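Local atomic coordinates of protein A49R (Vaccinia virus, PDB entry 4D5T), a protein that blocks host NF-kappa-B activation by binding BTRC, which lowers ubiquitination of the inhibitor NFKBIA and so keeps p65/RELA in the cytoplasm. Residues Y107-N110 with F114-T117; V37-C42 with F53-Y58. All coordinates share one frame; numbering follows the deposited sequence. Where two conformers were deposited one is given.

Both interactions join successive helices of this all-helical, Bcl-2-like protein, but in different ways. Interaction 2 lies near the middle of the chain, its centre about 5 Å from that of the whole, yet is only partly buried, Asp55 and Tyr58 being partly exposed; it packs helix 29-40 against helix 49-61 by CH-pi and apolar contact round one phenylalanine ring. Interaction 1 is farther out, about 15 Å from the chain centre, but mostly buried; it folds helix 95-109 onto helix 112-126 across a tight turn, adding carbonyl packing and a water bridge from a lysine. The two sites meet: Asn110 ND2 lies 3.2 Å from Tyr58 OH, a probable hydrogen bond, and Met109 CB packs against Ile40 O.

Interaction 1: residues Y107-N110 with F114-T117; sequences YIMN and FKTT
Apolar contact between Ile108 and Phe114 forms one part of this corner: the CG2 branch of Ile108 lies 3.8 Å from Phe114 CB. That methyl is anti to the backbone N (chi1 -67° places CG1 beside N instead). A branched isoleucine thus sets a methyl against the base of the phenylalanine, whose ring is turned into helices 64-72 and 76-87. The carbonyl O of Ile108 sits at the edge of this ring, near its plane.

Van der Waals packing on backbone is the second part. Bent at both chi2 and chi3, the flexible thioether of Met109 folds over the start of helix 112-126, with SD 3.8 Å from Lys115 CA and CE 3.6 Å from Phe114 O. The extended Lys115 chain crosses the methionine at about a right angle and lays its CD 3.5 Å from Met109 O.

The polar part is a water that donates to Met109 O at 3.1 Å and accepts from Lys115 NZ at 3.0 Å. A long, partly exposed lysine suits this place, since its methylenes pack while its amine reaches the water. Met109 also touches Ala119 and Leu122 farther along helix 112-126. Among neighbouring elements, Phe114 meets Ile71 of helix 64-72, Ile108 meets Cys82 of helix 76-87, and Met109 meets Met41 just after helix 29-40.

Interaction 2: residues V37-C42 with F53-Y58; sequences VNFIMC and FLDTVY
A helix-helix interface within the Bcl-2-like bundle brings Phe39, on the last turn of helix 29-40, against helix 49-61. Its ring is the centre of the contact. Leu54 CB stands over one face, 4.0 Å from the centroid and 16° off the ring normal, a CH-pi contact displaced toward the rim; Leu54 CD1 lies 4.1 Å from Phe39 CD2. With CG anti to its backbone N (chi1 174°), Phe39 reaches toward 53-58; the nearest CA atoms of the two segments, those of Phe39 and Asp55, are 8.1 Å apart. The ring's CE1 comes to 3.8 Å from Asp55 N, and its CZ to 4.3 Å from Tyr58 CB, which lies near the ring plane at the edge. Just beyond Phe39 the helix ends in a Schellman motif: Cys42, the C-prime residue with positive phi, donates its N-H to Phe39 O, and Arg43 N bonds Asn38 O.

The polar end of Tyr58 turns elsewhere, its OH bonding Glu64, while Lys106 makes cation-pi contacts with both Phe39 and Tyr58. Between the two segments themselves, CH-pi and apolar contacts without hydrogen bonds leave dispersion and shape to carry the contact, and a broad flat phenylalanine suits it by offering a face to leucine and an edge to the CB of tyrosine.

Interaction 1: residues Y107-N110 with F114-T117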
loop_
_atom_site.group_PDB
_atom_site.type_symbol
_atom_site.label_atom_id
_atom_site.label_comp_id
_atom_site.label_asym_id
_atom_site.label_seq_id
_atom_site.Cartn_x
_atom_site.Cartn_y
_atom_site.Cartn_z
ATOM N N TYR A 107 2.218 -4.577 7.090
ATOM C CA TYR A 107 1.943 -5.310 8.343
ATOM C C TYR A 107 3.091 -6.236 8.717
ATOM O O TYR A 107 3.451 -6.414 9.905
ATOM C CB TYR A 107 0.666 -6.134 8.269
ATOM C CG TYR A 107 -0.614 -5.418 8.038
ATOM C CD1 TYR A 107 -0.941 -4.222 8.709
ATOM C CD2 TYR A 107 -1.587 -5.993 7.226
ATOM C CE1 TYR A 107 -2.153 -3.570 8.487
ATOM C CE2 TYR A 107 -2.792 -5.335 7.000
ATOM C CZ TYR A 107 -3.073 -4.151 7.664
ATOM O OH TYR A 107 -4.302 -3.596 7.475
ATOM N N ILE A 108 3.634 -6.929 7.715
ATOM C CA ILE A 108 4.683 -7.916 7.935
ATOM C C ILE A 108 5.959 -7.219 8.395
ATOM O O ILE A 108 6.607 -7.677 9.362
ATOM C CB ILE A 108 4.971 -8.758 6.688
ATOM C CG1 ILE A 108 3.766 -9.636 6.353
ATOM C CG2 ILE A 108 6.223 -9.625 6.903
ATOM C CD1 ILE A 108 3.975 -10.380 5.069
ATOM N N MET A 109 6.258 -6.065 7.804
ATOM C CA MET A 109 7.414 -5.242 8.247
ATOM C C MET A 109 7.206 -4.551 9.597
ATOM O O MET A 109 8.173 -4.115 10.231
ATOM C CB MET A 109 7.790 -4.198 7.197
ATOM C CG MET A 109 8.318 -4.757 5.872
ATOM S SD MET A 109 9.773 -5.781 5.936
ATOM C CE MET A 109 9.119 -7.383 6.190
ATOM N N ASN A 110 5.971 -4.489 10.086
ATOM C CA ASN A 110 5.679 -4.040 11.498
ATOM C C ASN A 110 6.160 -5.061 12.551
ATOM O O ASN A 110 6.162 -4.755 13.716
ATOM C CB ASN A 110 4.157 -3.762 11.739
ATOM C CG ASN A 110 3.594 -2.555 10.948
ATOM O OD1 ASN A 110 4.315 -1.644 10.542
ATOM N ND2 ASN A 110 2.255 -2.556 10.738
ATOM N N PHE A 114 10.509 -10.268 11.276
ATOM C CA PHE A 114 10.293 -10.421 9.843
ATOM C C PHE A 114 10.889 -9.253 9.047
ATOM O O PHE A 114 11.410 -9.451 7.977
ATOM C CB PHE A 114 8.799 -10.618 9.507
ATOM C CG PHE A 114 8.195 -11.858 10.107
ATOM C CD1 PHE A 114 8.901 -13.052 10.173
ATOM C CD2 PHE A 114 6.888 -11.833 10.587
ATOM C CE1 PHE A 114 8.341 -14.178 10.763
ATOM C CE2 PHE A 114 6.297 -12.971 11.148
ATOM C CZ PHE A 114 7.033 -14.150 11.241
ATOM N N LYS A 115 10.972 -8.079 9.650
ATOM C CA LYS A 115 11.615 -6.962 8.991
ATOM C C LYS A 115 13.073 -7.222 8.845
ATOM O O LYS A 115 13.683 -6.966 7.808
ATOM C CB LYS A 115 11.395 -5.662 9.781
ATOM C CG LYS A 115 12.091 -4.459 9.144
ATOM C CD LYS A 115 11.446 -3.183 9.634
ATOM C CE LYS A 115 12.250 -1.960 9.244
ATOM N NZ LYS A 115 11.386 -0.751 9.416
ATOM N N THR A 116 13.710 -7.707 9.929
ATOM C CA THR A 116 15.110 -8.051 9.848
ATOM C C THR A 116 15.411 -9.087 8.776
ATOM O O THR A 116 16.376 -8.950 7.993
ATOM C CB THR A 116 15.619 -8.612 11.191
ATOM O OG1 THR A 116 15.443 -7.629 12.179
ATOM C CG2 THR A 116 17.094 -8.932 11.092
ATOM N N THR A 117 14.583 -10.116 8.700
ATOM C CA THR A 117 14.816 -11.194 7.705
ATOM C C THR A 117 14.508 -10.779 6.228
ATOM O O THR A 117 15.242 -11.158 5.331
ATOM C CB THR A 117 13.963 -12.428 8.063
ATOM O OG1 THR A 117 14.232 -12.823 9.412
ATOM C CG2 THR A 117 14.231 -13.588 7.088
HETATM O O HOH W 1 8.486 -1.000 10.186
#

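Interaction 2: residues V37-C42 with F53-Y58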
loop_
_atom_site.group_PDB
_atom_site.type_symbol
_atom_site.label_atom_id
_atom_site.label_comp_id
_atom_site.label_asym_id
_atom_site.label_seq_id
_atom_site.Cartn_x
_atom_site.Cartn_y
_atom_site.Cartn_z
ATOM N N VAL A 37 8.431 1.455 -1.175
ATOM C CA VAL A 37 9.296 0.751 -0.210
ATOM C C VAL A 37 9.276 1.500 1.144
ATOM O O VAL A 37 9.080 0.908 2.218
ATOM C CB VAL A 37 10.741 0.577 -0.709
ATOM C CG1 VAL A 37 11.642 -0.007 0.414
ATOM C CG2 VAL A 37 10.764 -0.360 -1.902
ATOM N N ASN A 38 9.490 2.787 1.070
ATOM C CA ASN A 38 9.500 3.595 2.297
ATOM C C ASN A 38 8.159 3.527 3.060
ATOM O O ASN A 38 8.155 3.481 4.274
ATOM C CB ASN A 38 9.951 5.013 1.993
ATOM C CG ASN A 38 11.474 5.109 1.739
ATOM O OD1 ASN A 38 12.234 4.343 2.265
ATOM N ND2 ASN A 38 11.900 6.148 1.063
ATOM N N PHE A 39 7.034 3.561 2.359
ATOM C CA PHE A 39 5.734 3.384 3.013
ATOM C C PHE A 39 5.679 2.010 3.763
ATOM O O PHE A 39 5.229 1.931 4.922
ATOM C CB PHE A 39 4.593 3.454 1.973
ATOM C CG PHE A 39 3.240 3.131 2.547
ATOM C CD1 PHE A 39 2.567 4.066 3.342
ATOM C CD2 PHE A 39 2.682 1.867 2.371
ATOM C CE1 PHE A 39 1.300 3.754 3.874
ATOM C CE2 PHE A 39 1.473 1.540 2.942
ATOM C CZ PHE A 39 0.769 2.467 3.706
ATOM N N ILE A 40 6.085 0.944 3.077
ATOM C CA ILE A 40 6.118 -0.390 3.651
ATOM C C ILE A 40 6.983 -0.440 4.936
ATOM O O ILE A 40 6.618 -1.159 5.889
ATOM C CB ILE A 40 6.585 -1.396 2.591
ATOM C CG1 ILE A 40 5.430 -1.594 1.578
ATOM C CG2 ILE A 40 7.043 -2.697 3.190
ATOM C CD1 ILE A 40 5.901 -2.270 0.306
ATOM N N MET A 41 8.062 0.326 4.934
ATOM C CA MET A 41 9.009 0.394 6.073
ATOM C C MET A 41 8.711 1.521 7.095
ATOM O O MET A 41 9.526 1.802 7.966
ATOM C CB MET A 41 10.431 0.589 5.565
ATOM C CG MET A 41 10.915 -0.427 4.499
ATOM S SD MET A 41 10.771 -2.117 5.120
ATOM C CE MET A 41 11.140 -2.987 3.593
ATOM N N CYS A 42 7.532 2.123 6.994
ATOM C CA CYS A 42 7.049 3.136 7.915
ATOM C C CYS A 42 7.911 4.372 7.887
ATOM O O CYS A 42 8.291 4.906 8.938
ATOM C CB CYS A 42 6.974 2.584 9.329
ATOM S SG CYS A 42 5.560 1.558 9.654
ATOM N N PHE A 53 -2.697 8.273 -0.520
ATOM C CA PHE A 53 -3.800 7.301 -0.785
ATOM C C PHE A 53 -3.598 6.049 0.035
ATOM O O PHE A 53 -4.515 5.621 0.775
ATOM C CB PHE A 53 -3.938 7.013 -2.283
ATOM C CG PHE A 53 -4.911 5.904 -2.621
ATOM C CD1 PHE A 53 -6.261 6.178 -2.744
ATOM C CD2 PHE A 53 -4.454 4.651 -2.875
ATOM C CE1 PHE A 53 -7.163 5.173 -3.015
ATOM C CE2 PHE A 53 -5.374 3.637 -3.276
ATOM C CZ PHE A 53 -6.711 3.920 -3.304
ATOM N N LEU A 54 -2.410 5.457 -0.061
ATOM C CA LEU A 54 -2.160 4.212 0.692
ATOM C C LEU A 54 -2.344 4.424 2.190
ATOM O O LEU A 54 -2.881 3.552 2.914
ATOM C CB LEU A 54 -0.747 3.713 0.393
ATOM C CG LEU A 54 -0.510 3.195 -1.012
ATOM C CD1 LEU A 54 0.955 2.903 -1.257
ATOM C CD2 LEU A 54 -1.289 1.894 -1.239
ATOM N N ASP A 55 -1.833 5.543 2.710
ATOM C CA ASP A 55 -1.904 5.843 4.131
ATOM C C ASP A 55 -3.344 6.035 4.576
ATOM O O ASP A 55 -3.751 5.515 5.596
ATOM C CB ASP A 55 -1.067 7.111 4.420
ATOM C CG ASP A 55 -1.050 7.489 5.881
ATOM O OD1 ASP A 55 -0.367 6.815 6.633
ATOM O OD2 ASP A 55 -1.733 8.436 6.263
ATOM N N THR A 56 -4.119 6.750 3.767
ATOM C CA THR A 56 -5.574 6.881 3.993
ATOM C C THR A 56 -6.277 5.531 4.008
ATOM O O THR A 56 -7.039 5.241 4.924
ATOM C CB THR A 56 -6.175 7.869 3.022
ATOM O OG1 THR A 56 -5.595 9.139 3.283
ATOM C CG2 THR A 56 -7.684 7.978 3.209
ATOM N N VAL A 57 -5.973 4.642 3.041
ATOM C CA VAL A 57 -6.614 3.370 3.005
ATOM C C VAL A 57 -6.214 2.535 4.202
ATOM O O VAL A 57 -7.072 1.880 4.876
ATOM C CB VAL A 57 -6.247 2.603 1.678
ATOM C CG1 VAL A 57 -6.752 1.152 1.678
ATOM C CG2 VAL A 57 -6.820 3.323 0.491
ATOM N N TYR A 58 -4.922 2.535 4.520
ATOM C CA TYR A 58 -4.430 1.803 5.705
ATOM C C TYR A 58 -5.214 2.237 6.971
ATOM O O TYR A 58 -5.630 1.423 7.798
ATOM C CB TYR A 58 -2.940 2.080 5.858
ATOM C CG TYR A 58 -2.239 1.315 6.911
ATOM C CD1 TYR A 58 -2.203 1.778 8.207
ATOM C CD2 TYR A 58 -1.586 0.125 6.616
ATOM C CE1 TYR A 58 -1.511 1.090 9.187
ATOM C CE2 TYR A 58 -0.901 -0.589 7.597
ATOM C CZ TYR A 58 -0.896 -0.109 8.867
ATOM O OH TYR A 58 -0.217 -0.774 9.827
#